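Local coordinates for protein putative nucleoside-diphosphate-sugar epimerase (Staphylococcus aureus subsp. aureus, PDB 3E48) that is of unknown function but probably binds NAD(P)(H) in a Rossmann-type domain and may act as a nucleoside-diphosphate-sugar epimerase, at residues M1-T6 against T68-P73; A141-P146 against I172-I177; E227-M232 against L242-Y247. All coordinates share one frame; numbering follows the deposited sequence.

Contact 1: M1-T6 against T68-P73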
HETATM    1  N   MSE B   1     -12.758   5.890  29.193  1.00 23.33           N
HETATM    2  CA  MSE B   1     -12.119   5.542  27.890  1.00 23.41           C
HETATM    3  C   MSE B   1     -10.772   6.250  27.792  1.00 10.82           C
HETATM    4  O   MSE B   1     -10.704   7.466  27.604  1.00 13.54           O
HETATM    5  CB  MSE B   1     -13.030   5.968  26.736  1.00 31.09           C
HETATM    6  CG  MSE B   1     -12.749   5.272  25.413  1.00 38.54           C
HETATM    7 SE   MSE B   1     -11.238   5.992  24.447  1.00 57.23          SE
HETATM    8  CE  MSE B   1     -12.172   7.409  23.515  1.00 38.89           C
ATOM      9  N   ASN B   2      -9.701   5.478  27.924  1.00 11.10           N
ATOM     10  CA  ASN B   2      -8.359   6.029  27.870  1.00  6.39           C
ATOM     11  C   ASN B   2      -7.852   6.194  26.451  1.00  6.83           C
ATOM     12  O   ASN B   2      -7.766   5.231  25.688  1.00  9.59           O
ATOM     13  CB  ASN B   2      -7.416   5.150  28.684  1.00  8.07           C
ATOM     14  CG  ASN B   2      -7.835   5.070  30.139  1.00  9.40           C
ATOM     15  OD1 ASN B   2      -7.945   6.094  30.818  1.00  9.50           O
ATOM     16  ND2 ASN B   2      -8.088   3.861  30.618  1.00  9.47           N
ATOM     17  N   ILE B   3      -7.510   7.437  26.121  1.00  6.87           N
ATOM     18  CA  ILE B   3      -7.019   7.805  24.801  1.00  8.51           C
ATOM     19  C   ILE B   3      -5.528   8.091  24.851  1.00  9.83           C
ATOM     20  O   ILE B   3      -5.041   8.752  25.767  1.00  9.27           O
ATOM     21  CB  ILE B   3      -7.718   9.078  24.286  1.00 12.99           C
ATOM     22  CG1 ILE B   3      -9.234   8.916  24.361  1.00 17.10           C
ATOM     23  CG2 ILE B   3      -7.286   9.361  22.856  1.00 15.90           C
ATOM     24  CD1 ILE B   3      -9.987  10.202  24.094  1.00 26.07           C
HETATM   25  N   MSE B   4      -4.814   7.597  23.848  1.00  8.82           N
HETATM   26  CA  MSE B   4      -3.375   7.792  23.754  1.00  6.88           C
HETATM   27  C   MSE B   4      -3.011   8.374  22.390  1.00  8.15           C
HETATM   28  O   MSE B   4      -3.361   7.807  21.359  1.00  8.02           O
HETATM   29  CB  MSE B   4      -2.662   6.451  23.947  1.00 10.15           C
HETATM   30  CG  MSE B   4      -1.316   6.349  23.266  1.00 20.18           C
HETATM   31 SE   MSE B   4       0.053   7.382  24.143  1.00 33.67          SE
HETATM   32  CE  MSE B   4       0.047   6.438  25.818  1.00 36.16           C
ATOM     33  N   LEU B   5      -2.325   9.513  22.391  1.00  5.85           N
ATOM     34  CA  LEU B   5      -1.883  10.152  21.155  1.00  4.71           C
ATOM     35  C   LEU B   5      -0.370   9.969  21.053  1.00  6.41           C
ATOM     36  O   LEU B   5       0.367  10.449  21.918  1.00  7.76           O
ATOM     37  CB  LEU B   5      -2.201  11.651  21.177  1.00  5.84           C
ATOM     38  CG  LEU B   5      -1.631  12.451  19.987  1.00  9.44           C
ATOM     39  CD1 LEU B   5      -2.304  11.995  18.696  1.00  5.91           C
ATOM     40  CD2 LEU B   5      -1.859  13.949  20.200  1.00  8.70           C
ATOM     41  N   THR B   6       0.103   9.271  20.024  1.00  6.70           N
ATOM     42  CA  THR B   6       1.547   9.086  19.877  1.00  5.93           C
ATOM     43  C   THR B   6       2.133  10.218  19.038  1.00 10.55           C
ATOM     44  O   THR B   6       1.436  10.804  18.209  1.00 11.42           O
ATOM     45  CB  THR B   6       1.905   7.723  19.208  1.00  9.88           C
ATOM     46  OG1 THR B   6       1.465   7.724  17.844  1.00 11.67           O
ATOM     47  CG2 THR B   6       1.244   6.566  19.955  1.00 12.62           C
ATOM     48  N   THR B  68      -8.044   3.635  23.130  1.00  5.92           N
ATOM     49  CA  THR B  68      -7.989   4.198  21.796  1.00  7.40           C
ATOM     50  C   THR B  68      -6.632   4.840  21.592  1.00  8.71           C
ATOM     51  O   THR B  68      -6.193   5.659  22.404  1.00  8.16           O
ATOM     52  CB  THR B  68      -9.086   5.262  21.610  1.00 11.62           C
ATOM     53  OG1 THR B  68     -10.367   4.653  21.808  1.00 13.60           O
ATOM     54  CG2 THR B  68      -9.029   5.859  20.215  1.00 13.97           C
ATOM     55  N   VAL B  69      -5.966   4.439  20.515  1.00  5.71           N
ATOM     56  CA  VAL B  69      -4.663   4.974  20.164  1.00  5.22           C
ATOM     57  C   VAL B  69      -4.797   5.785  18.881  1.00  6.05           C
ATOM     58  O   VAL B  69      -5.340   5.304  17.882  1.00  7.48           O
ATOM     59  CB  VAL B  69      -3.628   3.842  19.933  1.00  5.67           C
ATOM     60  CG1 VAL B  69      -2.339   4.413  19.345  1.00  5.93           C
ATOM     61  CG2 VAL B  69      -3.332   3.135  21.252  1.00  9.10           C
ATOM     62  N   VAL B  70      -4.331   7.028  18.938  1.00  4.18           N
ATOM     63  CA  VAL B  70      -4.340   7.926  17.787  1.00  6.03           C
ATOM     64  C   VAL B  70      -2.866   7.932  17.408  1.00  7.72           C
ATOM     65  O   VAL B  70      -2.028   8.451  18.145  1.00  7.42           O
ATOM     66  CB  VAL B  70      -4.810   9.340  18.180  1.00  6.17           C
ATOM     67  CG1 VAL B  70      -4.889  10.225  16.942  1.00  8.02           C
ATOM     68  CG2 VAL B  70      -6.171   9.258  18.862  1.00  7.13           C
ATOM     69  N   PHE B  71      -2.565   7.322  16.263  1.00  6.34           N
ATOM     70  CA  PHE B  71      -1.196   7.163  15.780  1.00  7.36           C
ATOM     71  C   PHE B  71      -0.779   8.143  14.698  1.00  5.47           C
ATOM     72  O   PHE B  71      -1.422   8.237  13.656  1.00  5.85           O
ATOM     73  CB  PHE B  71      -1.022   5.742  15.238  1.00  5.18           C
ATOM     74  CG  PHE B  71       0.396   5.378  14.908  1.00  6.09           C
ATOM     75  CD1 PHE B  71       1.271   4.990  15.916  1.00  9.08           C
ATOM     76  CD2 PHE B  71       0.860   5.427  13.595  1.00  7.09           C
ATOM     77  CE1 PHE B  71       2.593   4.654  15.628  1.00  9.21           C
ATOM     78  CE2 PHE B  71       2.186   5.092  13.291  1.00  8.17           C
ATOM     79  CZ  PHE B  71       3.054   4.704  14.315  1.00  8.06           C
ATOM     80  N   ILE B  72       0.306   8.865  14.958  1.00  6.16           N
ATOM     81  CA  ILE B  72       0.857   9.809  13.996  1.00  4.05           C
ATOM     82  C   ILE B  72       2.163   9.199  13.497  1.00  6.02           C
ATOM     83  O   ILE B  72       3.113   9.040  14.264  1.00  7.97           O
ATOM     84  CB  ILE B  72       1.156  11.172  14.650  1.00  7.13           C
ATOM     85  CG1 ILE B  72      -0.149  11.776  15.174  1.00  6.23           C
ATOM     86  CG2 ILE B  72       1.825  12.107  13.641  1.00  9.35           C
ATOM     87  CD1 ILE B  72       0.032  13.091  15.898  1.00 10.17           C
ATOM     88  N   PRO B  73       2.220   8.832  12.208  1.00  6.75           N
ATOM     89  CA  PRO B  73       3.439   8.238  11.645  1.00  9.71           C
ATOM     90  C   PRO B  73       4.662   9.144  11.791  1.00  6.70           C
ATOM     91  O   PRO B  73       4.532  10.366  11.873  1.00  9.43           O
ATOM     92  CB  PRO B  73       3.073   8.021  10.179  1.00  6.01           C
ATOM     93  CG  PRO B  73       1.607   7.743  10.234  1.00  7.85           C
ATOM     94  CD  PRO B  73       1.116   8.787  11.235  1.00  6.99           C
TER

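Contact 2: A141-P146 against I172-I177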
ATOM      1  N   ALA B 141      -4.569  15.912   3.538  1.00  4.79           N
ATOM      2  CA  ALA B 141      -4.017  16.554   2.347  1.00  6.67           C
ATOM      3  C   ALA B 141      -2.675  17.181   2.736  1.00  7.91           C
ATOM      4  O   ALA B 141      -2.203  16.974   3.853  1.00  8.38           O
ATOM      5  CB  ALA B 141      -4.986  17.616   1.823  1.00  6.54           C
HETATM    6  N   MSE B 142      -2.067  17.944   1.829  1.00  5.04           N
HETATM    7  CA  MSE B 142      -0.759  18.560   2.078  1.00  5.02           C
HETATM    8  C   MSE B 142      -0.777  19.779   3.010  1.00  8.55           C
HETATM    9  O   MSE B 142      -1.576  20.692   2.834  1.00  7.79           O
HETATM   10  CB  MSE B 142      -0.108  18.948   0.741  1.00  7.71           C
HETATM   11  CG  MSE B 142       1.363  19.339   0.849  1.00 11.40           C
HETATM   12 SE   MSE B 142       2.151  19.837  -0.858  1.00 21.99          SE
HETATM   13  CE  MSE B 142       2.093  18.114  -1.750  1.00  9.05           C
ATOM     14  N   TYR B 143       0.121  19.800   3.996  1.00  6.49           N
ATOM     15  CA  TYR B 143       0.183  20.923   4.934  1.00  8.55           C
ATOM     16  C   TYR B 143       0.436  22.270   4.263  1.00  9.97           C
ATOM     17  O   TYR B 143       1.315  22.393   3.409  1.00  7.71           O
ATOM     18  CB  TYR B 143       1.302  20.734   5.962  1.00  7.71           C
ATOM     19  CG  TYR B 143       1.238  19.490   6.806  1.00  6.99           C
ATOM     20  CD1 TYR B 143       0.080  19.148   7.503  1.00 10.48           C
ATOM     21  CD2 TYR B 143       2.367  18.684   6.961  1.00 14.41           C
ATOM     22  CE1 TYR B 143       0.048  18.036   8.340  1.00 12.43           C
ATOM     23  CE2 TYR B 143       2.345  17.574   7.794  1.00 18.05           C
ATOM     24  CZ  TYR B 143       1.184  17.257   8.479  1.00 18.95           C
ATOM     25  OH  TYR B 143       1.165  16.167   9.312  1.00 26.09           O
HETATM   26  N   MSE B 144      -0.312  23.288   4.678  1.00  7.00           N
HETATM   27  CA  MSE B 144      -0.113  24.639   4.148  1.00  8.82           C
HETATM   28  C   MSE B 144       1.020  25.296   4.926  1.00  8.39           C
HETATM   29  O   MSE B 144       1.760  26.117   4.392  1.00 11.60           O
HETATM   30  CB  MSE B 144      -1.352  25.510   4.365  1.00 11.14           C
HETATM   31  CG  MSE B 144      -2.465  25.348   3.368  1.00  6.77           C
HETATM   32 SE   MSE B 144      -3.947  26.494   3.855  1.00 17.53          SE
HETATM   33  CE  MSE B 144      -5.228  25.783   2.593  1.00  9.34           C
ATOM     34  N   ASP B 145       1.130  24.925   6.198  1.00  9.72           N
ATOM     35  CA  ASP B 145       2.105  25.509   7.110  1.00 11.74           C
ATOM     36  C   ASP B 145       3.526  25.757   6.588  1.00 10.54           C
ATOM     37  O   ASP B 145       4.061  26.855   6.748  1.00 12.21           O
ATOM     38  CB  ASP B 145       2.138  24.684   8.403  1.00 10.80           C
ATOM     39  CG  ASP B 145       0.765  24.561   9.041  1.00 13.28           C
ATOM     40  OD1 ASP B 145      -0.131  23.950   8.418  1.00 11.83           O
ATOM     41  OD2 ASP B 145       0.569  25.080  10.159  1.00 12.55           O
ATOM     42  N   PRO B 146       4.151  24.757   5.947  1.00  8.23           N
ATOM     43  CA  PRO B 146       5.512  24.911   5.420  1.00  9.37           C
ATOM     44  C   PRO B 146       5.705  26.108   4.485  1.00 10.75           C
ATOM     45  O   PRO B 146       6.820  26.616   4.332  1.00 11.48           O
ATOM     46  CB  PRO B 146       5.753  23.581   4.709  1.00 14.91           C
ATOM     47  CG  PRO B 146       4.952  22.622   5.533  1.00 14.06           C
ATOM     48  CD  PRO B 146       3.662  23.383   5.731  1.00  9.63           C
ATOM     49  N   ILE B 172      -4.148  21.915   3.129  1.00  7.04           N
ATOM     50  CA  ILE B 172      -4.938  22.120   4.343  1.00 10.28           C
ATOM     51  C   ILE B 172      -3.979  22.446   5.503  1.00  7.44           C
ATOM     52  O   ILE B 172      -2.843  21.966   5.527  1.00  7.43           O
ATOM     53  CB  ILE B 172      -5.791  20.856   4.659  1.00  6.68           C
ATOM     54  CG1 ILE B 172      -6.674  21.103   5.883  1.00  8.08           C
ATOM     55  CG2 ILE B 172      -4.880  19.648   4.889  1.00 11.41           C
ATOM     56  CD1 ILE B 172      -7.679  19.994   6.137  1.00  5.71           C
ATOM     57  N   THR B 173      -4.420  23.272   6.450  1.00  7.56           N
ATOM     58  CA  THR B 173      -3.564  23.637   7.579  1.00  6.60           C
ATOM     59  C   THR B 173      -3.501  22.509   8.598  1.00  8.07           C
ATOM     60  O   THR B 173      -4.384  21.649   8.644  1.00  8.77           O
ATOM     61  CB  THR B 173      -4.078  24.891   8.335  1.00  9.35           C
ATOM     62  OG1 THR B 173      -5.339  24.596   8.946  1.00  9.66           O
ATOM     63  CG2 THR B 173      -4.228  26.072   7.399  1.00  8.94           C
ATOM     64  N   ARG B 174      -2.450  22.506   9.411  1.00  8.16           N
ATOM     65  CA  ARG B 174      -2.334  21.491  10.445  1.00  6.50           C
ATOM     66  C   ARG B 174      -3.455  21.751  11.440  1.00  7.96           C
ATOM     67  O   ARG B 174      -4.041  20.819  11.985  1.00  7.61           O
ATOM     68  CB  ARG B 174      -0.988  21.572  11.170  1.00  9.74           C
ATOM     69  CG  ARG B 174       0.207  21.169  10.330  1.00 11.31           C
ATOM     70  CD  ARG B 174       1.341  20.677  11.209  1.00 19.07           C
ATOM     71  NE  ARG B 174       2.515  20.333  10.417  1.00 19.94           N
ATOM     72  CZ  ARG B 174       3.463  21.196  10.071  1.00 16.87           C
ATOM     73  NH1 ARG B 174       3.384  22.462  10.456  1.00 11.43           N
ATOM     74  NH2 ARG B 174       4.481  20.795   9.323  1.00 16.41           N
ATOM     75  N   ASN B 175      -3.751  23.026  11.681  1.00  5.72           N
ATOM     76  CA  ASN B 175      -4.819  23.371  12.609  1.00  8.57           C
ATOM     77  C   ASN B 175      -6.129  22.701  12.197  1.00  7.59           C
ATOM     78  O   ASN B 175      -6.836  22.134  13.036  1.00  9.05           O
ATOM     79  CB  ASN B 175      -5.018  24.887  12.668  1.00 10.96           C
ATOM     80  CG  ASN B 175      -6.183  25.285  13.559  1.00 14.20           C
ATOM     81  OD1 ASN B 175      -6.190  24.995  14.756  1.00 14.30           O
ATOM     82  ND2 ASN B 175      -7.177  25.946  12.977  1.00 15.28           N
ATOM     83  N   ASP B 176      -6.453  22.756  10.906  1.00  6.54           N
ATOM     84  CA  ASP B 176      -7.687  22.141  10.424  1.00  6.99           C
ATOM     85  C   ASP B 176      -7.654  20.616  10.478  1.00  8.30           C
ATOM     86  O   ASP B 176      -8.678  19.976  10.742  1.00  8.18           O
ATOM     87  CB  ASP B 176      -8.016  22.613   9.002  1.00  5.94           C
ATOM     88  CG  ASP B 176      -8.559  24.037   8.972  1.00 12.24           C
ATOM     89  OD1 ASP B 176      -9.028  24.528  10.024  1.00 12.40           O
ATOM     90  OD2 ASP B 176      -8.538  24.661   7.895  1.00 14.95           O
ATOM     91  N   ILE B 177      -6.491  20.023  10.228  1.00  6.13           N
ATOM     92  CA  ILE B 177      -6.387  18.572  10.300  1.00  4.08           C
ATOM     93  C   ILE B 177      -6.668  18.198  11.748  1.00  3.69           C
ATOM     94  O   ILE B 177      -7.447  17.288  12.026  1.00  5.59           O
ATOM     95  CB  ILE B 177      -4.977  18.090   9.911  1.00  5.22           C
ATOM     96  CG1 ILE B 177      -4.776  18.281   8.406  1.00  9.32           C
ATOM     97  CG2 ILE B 177      -4.788  16.621  10.314  1.00  7.51           C
ATOM     98  CD1 ILE B 177      -3.358  18.069   7.953  1.00 11.10           C
TER
HETATM   99  O   HOH W   1      -2.049  25.367  11.159  1.00 12.22           O
HETATM  100  O   HOH W   2       1.807  23.816  12.331  1.00 17.37           O

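Contact 3: E227-M232 against L242-Y247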
ATOM      1  N   GLU B 227      15.261  16.576 -11.053  1.00 26.55           N
ATOM      2  CA  GLU B 227      16.633  16.360 -10.603  1.00 23.16           C
ATOM      3  C   GLU B 227      17.153  17.588  -9.855  1.00 15.70           C
ATOM      4  O   GLU B 227      17.737  17.469  -8.778  1.00 16.72           O
ATOM      5  CB  GLU B 227      17.550  16.070 -11.797  1.00 29.97           C
ATOM      6  CG  GLU B 227      17.138  14.880 -12.659  1.00 28.90           C
ATOM      7  CD  GLU B 227      15.851  15.123 -13.427  1.00 32.53           C
ATOM      8  OE1 GLU B 227      15.762  16.141 -14.145  1.00 31.14           O
ATOM      9  OE2 GLU B 227      14.925  14.290 -13.321  1.00 41.26           O
ATOM     10  N   THR B 228      16.929  18.764 -10.431  1.00 20.18           N
ATOM     11  CA  THR B 228      17.381  20.014  -9.825  1.00 18.98           C
ATOM     12  C   THR B 228      16.711  20.250  -8.472  1.00 19.53           C
ATOM     13  O   THR B 228      17.368  20.634  -7.504  1.00 20.29           O
ATOM     14  CB  THR B 228      17.091  21.216 -10.753  1.00 24.87           C
ATOM     15  OG1 THR B 228      17.757  21.019 -12.007  1.00 30.63           O
ATOM     16  CG2 THR B 228      17.590  22.512 -10.129  1.00 22.05           C
ATOM     17  N   PHE B 229      15.404  20.019  -8.407  1.00 16.37           N
ATOM     18  CA  PHE B 229      14.664  20.209  -7.164  1.00 16.61           C
ATOM     19  C   PHE B 229      15.210  19.307  -6.056  1.00 16.37           C
ATOM     20  O   PHE B 229      15.441  19.753  -4.934  1.00 16.34           O
ATOM     21  CB  PHE B 229      13.179  19.904  -7.379  1.00 18.68           C
ATOM     22  CG  PHE B 229      12.315  20.267  -6.207  1.00 18.78           C
ATOM     23  CD1 PHE B 229      11.985  21.596  -5.956  1.00 18.68           C
ATOM     24  CD2 PHE B 229      11.847  19.287  -5.341  1.00 19.95           C
ATOM     25  CE1 PHE B 229      11.201  21.944  -4.858  1.00 12.55           C
ATOM     26  CE2 PHE B 229      11.064  19.623  -4.240  1.00 17.41           C
ATOM     27  CZ  PHE B 229      10.741  20.954  -3.999  1.00 11.21           C
ATOM     28  N   ALA B 230      15.418  18.035  -6.379  1.00 19.26           N
ATOM     29  CA  ALA B 230      15.931  17.077  -5.408  1.00 22.92           C
ATOM     30  C   ALA B 230      17.319  17.473  -4.924  1.00 22.94           C
ATOM     31  O   ALA B 230      17.649  17.320  -3.749  1.00 19.98           O
ATOM     32  CB  ALA B 230      15.976  15.682  -6.027  1.00 17.51           C
ATOM     33  N   GLU B 231      18.127  17.982  -5.849  1.00 23.47           N
ATOM     34  CA  GLU B 231      19.490  18.397  -5.553  1.00 21.93           C
ATOM     35  C   GLU B 231      19.573  19.591  -4.610  1.00 26.89           C
ATOM     36  O   GLU B 231      20.353  19.580  -3.657  1.00 33.44           O
ATOM     37  CB  GLU B 231      20.219  18.719  -6.858  1.00 27.41           C
ATOM     38  CG  GLU B 231      20.585  17.485  -7.671  1.00 33.09           C
ATOM     39  CD  GLU B 231      21.048  17.819  -9.077  1.00 35.02           C
ATOM     40  OE1 GLU B 231      21.681  18.882  -9.267  1.00 42.79           O
ATOM     41  OE2 GLU B 231      20.792  17.005  -9.991  1.00 41.47           O
HETATM   42  N   MSE B 232      18.773  20.619  -4.869  1.00 26.20           N
HETATM   43  CA  MSE B 232      18.807  21.806  -4.026  1.00 27.49           C
HETATM   44  C   MSE B 232      18.025  21.669  -2.722  1.00 30.09           C
HETATM   45  O   MSE B 232      17.946  22.615  -1.940  1.00 33.03           O
HETATM   46  CB  MSE B 232      18.331  23.031  -4.819  1.00 32.51           C
HETATM   47  CG  MSE B 232      16.946  22.918  -5.420  1.00 28.00           C
HETATM   48 SE   MSE B 232      16.595  24.335  -6.702  1.00 36.88          SE
HETATM   49  CE  MSE B 232      16.487  25.827  -5.461  1.00 32.32           C
ATOM     50  N   LEU B 242      12.731  12.374  -2.497  1.00 16.72           N
ATOM     51  CA  LEU B 242      11.439  12.106  -1.875  1.00 16.65           C
ATOM     52  C   LEU B 242      10.516  13.312  -2.010  1.00 14.18           C
ATOM     53  O   LEU B 242       9.339  13.173  -2.341  1.00 10.10           O
ATOM     54  CB  LEU B 242      11.626  11.744  -0.395  1.00 16.48           C
ATOM     55  CG  LEU B 242      10.379  11.505   0.470  1.00 14.24           C
ATOM     56  CD1 LEU B 242      10.728  10.597   1.637  1.00 20.29           C
ATOM     57  CD2 LEU B 242       9.827  12.837   0.970  1.00 12.06           C
ATOM     58  N   LEU B 243      11.050  14.501  -1.752  1.00 18.32           N
ATOM     59  CA  LEU B 243      10.247  15.709  -1.860  1.00 10.99           C
ATOM     60  C   LEU B 243       9.840  15.919  -3.317  1.00 11.11           C
ATOM     61  O   LEU B 243       8.700  16.279  -3.610  1.00 12.09           O
ATOM     62  CB  LEU B 243      11.040  16.916  -1.361  1.00 10.84           C
ATOM     63  CG  LEU B 243      10.236  18.197  -1.131  1.00 18.84           C
ATOM     64  CD1 LEU B 243       9.185  17.966  -0.047  1.00 25.22           C
ATOM     65  CD2 LEU B 243      11.180  19.310  -0.726  1.00 21.11           C
ATOM     66  N   ALA B 244      10.778  15.691  -4.230  1.00 10.16           N
ATOM     67  CA  ALA B 244      10.495  15.850  -5.649  1.00  9.36           C
ATOM     68  C   ALA B 244       9.391  14.884  -6.083  1.00  9.90           C
ATOM     69  O   ALA B 244       8.491  15.262  -6.829  1.00  9.06           O
ATOM     70  CB  ALA B 244      11.762  15.606  -6.471  1.00 10.89           C
ATOM     71  N   SER B 245       9.453  13.646  -5.599  1.00 12.07           N
ATOM     72  CA  SER B 245       8.456  12.643  -5.966  1.00 10.72           C
ATOM     73  C   SER B 245       7.062  13.053  -5.504  1.00  8.87           C
ATOM     74  O   SER B 245       6.053  12.664  -6.102  1.00  7.92           O
ATOM     75  CB  SER B 245       8.816  11.268  -5.377  1.00 13.03           C
ATOM     76  OG  SER B 245       8.529  11.184  -3.991  1.00 12.01           O
HETATM   77  N   MSE B 246       7.002  13.846  -4.438  1.00  7.19           N
HETATM   78  CA  MSE B 246       5.722  14.304  -3.920  1.00  9.89           C
HETATM   79  C   MSE B 246       5.087  15.257  -4.934  1.00  8.68           C
HETATM   80  O   MSE B 246       3.921  15.106  -5.297  1.00  7.82           O
HETATM   81  CB  MSE B 246       5.919  14.997  -2.565  1.00 11.47           C
HETATM   82  CG  MSE B 246       4.632  15.301  -1.817  1.00 12.22           C
HETATM   83 SE   MSE B 246       4.992  15.822   0.019  1.00 22.38          SE
HETATM   84  CE  MSE B 246       5.619  17.617  -0.329  1.00 16.59           C
ATOM     85  N   TYR B 247       5.854  16.231  -5.413  1.00  9.16           N
ATOM     86  CA  TYR B 247       5.312  17.159  -6.395  1.00  9.54           C
ATOM     87  C   TYR B 247       5.102  16.470  -7.739  1.00  7.71           C
ATOM     88  O   TYR B 247       4.236  16.864  -8.517  1.00 11.17           O
ATOM     89  CB  TYR B 247       6.223  18.382  -6.511  1.00  8.79           C
ATOM     90  CG  TYR B 247       6.172  19.182  -5.227  1.00  9.21           C
ATOM     91  CD1 TYR B 247       5.018  19.883  -4.875  1.00 11.01           C
ATOM     92  CD2 TYR B 247       7.216  19.134  -4.304  1.00  9.14           C
ATOM     93  CE1 TYR B 247       4.899  20.505  -3.634  1.00 10.38           C
ATOM     94  CE2 TYR B 247       7.108  19.751  -3.056  1.00  9.79           C
ATOM     95  CZ  TYR B 247       5.943  20.432  -2.728  1.00 11.98           C
ATOM     96  OH  TYR B 247       5.810  21.011  -1.492  1.00  9.70           O
TER

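Contact 1: M1-T6 against T68-P73
M1, a selenomethionine, leans its bent chain on T68: SE lies 3.1 Å from T68 OG1, a close approach at the N-terminal end of the contact, where M1 is exposed. CG stands anti to the backbone N, and the bends at chi2 and chi3 fold the selenium and methyl end back over the threonine. N2 contributes its backbone, its O accepting from T68 N. With I3 the two parallel strands, 3-6 and 68-71, come into register. I3 CG2 lies beside V70 CG2 at 4.1 Å, the two side chains pointing the same way, and T68 O, close to I3 CA, accepts from M4 N. M4 uses both of its backbone polar groups here, its O taking V70 N at 2.7 Å with an almost straight N-H...O angle of 175°. Its side chain shares a face of the sheet with V69, and V69 packs on L89 of helix 84-96, whereas I3, L5, T68 and V70 occupy the other face. L5 reaches V70 through CD1, 3.6 Å from V70 CG1, and the same methyl meets I72 CD1 at 3.8 Å; helix 11-22 packs against L5 and I72. At T6 the N donates to V70 O at 3.0 Å. With chi1 at 67°, OG1 sits between the backbone N and the carbonyl carbon, where it accepts a weak bond of 3.3 Å from I72 N; its stronger partner is Y53 OH, which also bonds I72 O. The pair is the first and fourth strand of a Rossmann fold, and T6 leads into the glycine-rich TGxxGxxG turn that binds the dinucleotide in relatives. Backbone bonds fix the strands in register, while the threonine hydroxyl and Y53 carry the polar tie beyond the last bridged pair, L5 with V70.

Contact 2: A141-P146 against I172-I177
R174 runs extended from CG to NE (chi3 -178°), which carries NE across the ring of Y143, while Y143 CG, anti to its own carbonyl carbon, stands 4.0 Å from R174 CG. The side chains cross at about a right angle. NE hangs 3.6 Å above the ring plane, over its centre, and CZ is 4.3 Å from the Y143 ring centroid, 18° off the normal: a cation-pi contact, with R174 CD adding a CH-pi contact to the same ring. The guanidinium is not flat on the tyrosine but turned 49° against it. R174 NE is buried by the contact and has no hydrogen-bond partner in the model; it faces the ring instead. I177 CD1 comes to the edge of the ring, 3.4 Å from Y143 CE1.

Here strand 134-143 of the Rossmann-type sheet ends, and beside it the chain turns from strand 168-172 into helix 174-186 through T173, the N-cap, whose OG1 accepts from D176 N. Y143 and I172 form a parallel bridge, I172 N donating to M142 O and I172 O accepting from M144 N, the nitrogen lying well above the carbonyl plane.

D145 adds a second grip on the helix start. Its OD1 takes R174 N at 2.9 Å on the syn side of the carboxylate, and OD2 receives one water that accepts from N175 N and another that accepts from R174 NH1. The direct salt bridge from D145 OD2 to R174 NH1 is long, 3.9 Å. The helix's N-terminal end probably favours the negative charge. M144, a selenomethionine, lays SE 3.6 Å from T173 CG2, with F276 of helix 273-277 touching both residues.

Contact 3: E227-M232 against L242-Y247
Just behind the A244 and L243 surface that F229 packs on, L242 O is gripped by two donors from the same face of its plane: S245 OG at 2.7 Å and, in the normal helical manner, M246 N at 3.2 Å. S245 OG also bonds H116 N, linking helix 239-251 to a loop outside the pair.

Most of the cross-helix contact is made by F229. With CG anti to the backbone N (chi1 -172°), its ring lies against L243 and A244; L243 meets it at the edge, near the ring plane, with CG 3.5 Å from F229 CE2. Beside it, F229 CD2 rests 3.7 Å from A244 CA. Helices 226-231 and 239-251 make a splayed helical hairpin in the C-terminal part of the chain, which in extended short-chain dehydrogenase relatives usually forms the substrate side. The segment axes of 227-231 and 242-247 approach to 8.5 Å, their N-to-C directions 136° apart. Two alanines meet at the crossing, A230 CB 4.2 Å from A244 CB. Y247 crosses F229 at about a right angle, F229 CE2 lying 3.9 Å from Y247 CD2; Y247 in turn stacks on Y162, and F229 also meets Y233.

How the contacts relate
From the N terminus, contact 1 closes the first and longest of the three loops, bringing 68-73 back beside 1-6 after 61 intervening residues. Contact 2 follows, bridging 25 residues between the end of strand 134-143 and the start of helix 174-186; contact 3 comes last, across only nine. The loops run in series, so none nests or crosses. Contacts 1 and 2 belong to the same central sheet but do not touch, their centres about 20 Å apart. Contact 3 lies on the opposite side of the chain's centre from contact 1, yet it meets contact 2 directly: M142 packs on M246 and Y247, joining the sheet of the Rossmann-type domain to the C-terminal helices.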